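Local structure of similar to hydroxylamine oxidoreductase (Kuenenia stuttgartiensis, 6H5L) at residues E385-D390 / A500-L505. The protein is a multiheme c-type cytochrome resembling hydroxylamine oxidoreductase that probably acts as an oxidoreductase within a large reductase complex of an anammox bacterium. Sequence-based numbering, arbitrary orientation.
Sequences EDLIAD and AEAARL
L387 reaches across to A502 and L505 with its forked end and carries the whole of its helix's side of this small apolar contact. With CG anti to the carbonyl carbon (chi1 -65°), the fork lies over the methyl of A502: L387 CD1 sits 3.7 Å from A502 CB, while L387 CD2 settles 3.8 Å from A502 O, against the backbone of the facing helix. A502 has only a methyl to offer, so the leucine can come down onto the main chain, and the two CA atoms of L387 and A502 approach to 6.9 Å. This is the close part of the contact. One turn further on, L505 touches more lightly, its CD1 standing 4.2 Å from L387 CD1.

The polar residues keep to the flanks. D390 OD2 forms a salt bridge to R506, just past 500-505; D386 also packs against R506, but its OD2 pairs with K382 on its own helix. The solvent side is the end of the first helix, where A389 and D390 are exposed. Beyond A502, R504 NH2 grips E501 OE1 at 3.0 Å, the carboxylate oxygen lying in the guanidinium plane, and both residues form further salt bridges to neighbouring subunits, R504 to E501 of one and E501 to R504 of another.

The contact joins the C-terminal end of helix 356-389 to the long helix 480-513, far from the centre of the chain; I456 of helix 455-476 packs against both L387 and E501.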
ATOM      1  N   GLU A 385      16.474  20.697 -69.633  1.00 25.81           N
ATOM      2  CA  GLU A 385      17.146  21.880 -70.157  1.00 26.07           C
ATOM      3  C   GLU A 385      17.502  21.730 -71.631  1.00 24.23           C
ATOM      4  O   GLU A 385      17.537  22.728 -72.359  1.00 29.67           O
ATOM      5  CB  GLU A 385      18.395  22.185 -69.331  1.00 19.98           C
ATOM      6  CG  GLU A 385      18.091  22.659 -67.919  1.00 22.46           C
ATOM      7  CD  GLU A 385      19.341  22.932 -67.109  1.00 31.46           C
ATOM      8  OE1 GLU A 385      19.225  23.535 -66.022  1.00 26.55           O
ATOM      9  OE2 GLU A 385      20.440  22.544 -67.559  1.00 37.92           O
ATOM     10  N   ASP A 386      17.770  20.506 -72.090  1.00 26.41           N
ATOM     11  CA  ASP A 386      18.033  20.301 -73.512  1.00 22.64           C
ATOM     12  C   ASP A 386      16.794  20.600 -74.346  1.00 30.50           C
ATOM     13  O   ASP A 386      16.897  21.166 -75.440  1.00 29.53           O
ATOM     14  CB  ASP A 386      18.522  18.877 -73.763  1.00 26.22           C
ATOM     15  CG  ASP A 386      19.929  18.647 -73.252  1.00 27.32           C
ATOM     16  OD1 ASP A 386      20.532  19.600 -72.715  1.00 26.76           O
ATOM     17  OD2 ASP A 386      20.432  17.510 -73.391  1.00 24.32           O
ATOM     18  N   LEU A 387      15.614  20.221 -73.847  1.00 27.22           N
ATOM     19  CA  LEU A 387      14.372  20.597 -74.515  1.00 31.49           C
ATOM     20  C   LEU A 387      14.235  22.111 -74.605  1.00 29.56           C
ATOM     21  O   LEU A 387      13.792  22.644 -75.628  1.00 28.20           O
ATOM     22  CB  LEU A 387      13.175  20.001 -73.774  1.00 28.73           C
ATOM     23  CG  LEU A 387      13.032  18.480 -73.737  1.00 40.05           C
ATOM     24  CD1 LEU A 387      12.038  18.076 -72.664  1.00 40.81           C
ATOM     25  CD2 LEU A 387      12.595  17.952 -75.093  1.00 31.38           C
ATOM     26  N   ILE A 388      14.606  22.818 -73.535  1.00 27.81           N
ATOM     27  CA  ILE A 388      14.538  24.276 -73.538  1.00 24.30           C
ATOM     28  C   ILE A 388      15.514  24.848 -74.560  1.00 27.94           C
ATOM     29  O   ILE A 388      15.160  25.717 -75.367  1.00 25.09           O
ATOM     30  CB  ILE A 388      14.807  24.823 -72.124  1.00 21.92           C
ATOM     31  CG1 ILE A 388      13.679  24.419 -71.170  1.00 25.72           C
ATOM     32  CG2 ILE A 388      14.976  26.333 -72.154  1.00 21.13           C
ATOM     33  CD1 ILE A 388      13.950  24.752 -69.715  1.00 19.95           C
ATOM     34  N   ALA A 389      16.757  24.359 -74.544  1.00 25.28           N
ATOM     35  CA  ALA A 389      17.763  24.843 -75.485  1.00 27.27           C
ATOM     36  C   ALA A 389      17.357  24.560 -76.926  1.00 30.52           C
ATOM     37  O   ALA A 389      17.577  25.390 -77.816  1.00 36.38           O
ATOM     38  CB  ALA A 389      19.119  24.212 -75.172  1.00 14.17           C
ATOM     39  N   ASP A 390      16.761  23.393 -77.175  1.00 33.07           N
ATOM     40  CA  ASP A 390      16.245  23.039 -78.492  1.00 27.52           C
ATOM     41  C   ASP A 390      14.914  23.714 -78.810  1.00 30.74           C
ATOM     42  O   ASP A 390      14.348  23.454 -79.877  1.00 30.77           O
ATOM     43  CB  ASP A 390      16.096  21.516 -78.608  1.00 31.55           C
ATOM     44  CG  ASP A 390      17.420  20.783 -78.465  1.00 41.38           C
ATOM     45  OD1 ASP A 390      18.477  21.412 -78.681  1.00 39.58           O
ATOM     46  OD2 ASP A 390      17.402  19.577 -78.134  1.00 45.38           O
ATOM     47  N   ALA A 500       9.573  10.130 -71.416  1.00 30.16           N
ATOM     48  CA  ALA A 500       8.448   9.982 -72.334  1.00 27.94           C
ATOM     49  C   ALA A 500       7.950  11.337 -72.815  1.00 31.20           C
ATOM     50  O   ALA A 500       7.577  11.490 -73.984  1.00 36.35           O
ATOM     51  CB  ALA A 500       7.318   9.204 -71.659  1.00 22.83           C
ATOM     52  N   GLU A 501       7.944  12.334 -71.930  1.00 30.45           N
ATOM     53  CA  GLU A 501       7.507  13.668 -72.326  1.00 28.23           C
ATOM     54  C   GLU A 501       8.527  14.333 -73.242  1.00 28.52           C
ATOM     55  O   GLU A 501       8.153  15.004 -74.212  1.00 27.68           O
ATOM     56  CB  GLU A 501       7.250  14.524 -71.085  1.00 21.96           C
ATOM     57  CG  GLU A 501       6.773  15.939 -71.379  1.00 28.78           C
ATOM     58  CD  GLU A 501       5.342  15.999 -71.883  1.00 36.05           C
ATOM     59  OE1 GLU A 501       4.693  14.937 -72.006  1.00 40.15           O
ATOM     60  OE2 GLU A 501       4.862  17.120 -72.154  1.00 34.58           O
ATOM     61  N   ALA A 502       9.819  14.162 -72.951  1.00 28.21           N
ATOM     62  CA  ALA A 502      10.848  14.691 -73.841  1.00 25.56           C
ATOM     63  C   ALA A 502      10.756  14.055 -75.222  1.00 34.01           C
ATOM     64  O   ALA A 502      10.831  14.750 -76.240  1.00 33.19           O
ATOM     65  CB  ALA A 502      12.233  14.468 -73.236  1.00 20.79           C
ATOM     66  N   ALA A 503      10.583  12.731 -75.273  1.00 37.91           N
ATOM     67  CA  ALA A 503      10.392  12.063 -76.555  1.00 34.71           C
ATOM     68  C   ALA A 503       9.082  12.476 -77.211  1.00 31.02           C
ATOM     69  O   ALA A 503       8.992  12.509 -78.443  1.00 33.34           O
ATOM     70  CB  ALA A 503      10.441  10.547 -76.370  1.00 27.74           C
ATOM     71  N   ARG A 504       8.064  12.796 -76.410  1.00 37.86           N
ATOM     72  CA  ARG A 504       6.789  13.241 -76.962  1.00 31.85           C
ATOM     73  C   ARG A 504       6.915  14.621 -77.594  1.00 31.51           C
ATOM     74  O   ARG A 504       6.344  14.878 -78.660  1.00 31.93           O
ATOM     75  CB  ARG A 504       5.727  13.247 -75.866  1.00 28.75           C
ATOM     76  CG  ARG A 504       4.306  13.034 -76.346  1.00 36.36           C
ATOM     77  CD  ARG A 504       3.587  12.094 -75.397  1.00 35.71           C
ATOM     78  NE  ARG A 504       3.831  12.454 -74.004  1.00 36.69           N
ATOM     79  CZ  ARG A 504       3.859  11.581 -73.001  1.00 36.37           C
ATOM     80  NH1 ARG A 504       3.667  10.290 -73.238  1.00 31.56           N
ATOM     81  NH2 ARG A 504       4.089  11.997 -71.763  1.00 27.96           N
ATOM     82  N   LEU A 505       7.659  15.524 -76.949  1.00 32.79           N
ATOM     83  CA  LEU A 505       7.826  16.868 -77.492  1.00 34.01           C
ATOM     84  C   LEU A 505       8.721  16.874 -78.724  1.00 39.81           C
ATOM     85  O   LEU A 505       8.516  17.688 -79.631  1.00 33.15           O
ATOM     86  CB  LEU A 505       8.389  17.799 -76.419  1.00 31.31           C
ATOM     87  CG  LEU A 505       7.435  18.132 -75.270  1.00 23.62           C
ATOM     88  CD1 LEU A 505       8.171  18.847 -74.149  1.00 31.11           C
ATOM     89  CD2 LEU A 505       6.272  18.975 -75.772  1.00 23.99           C
TER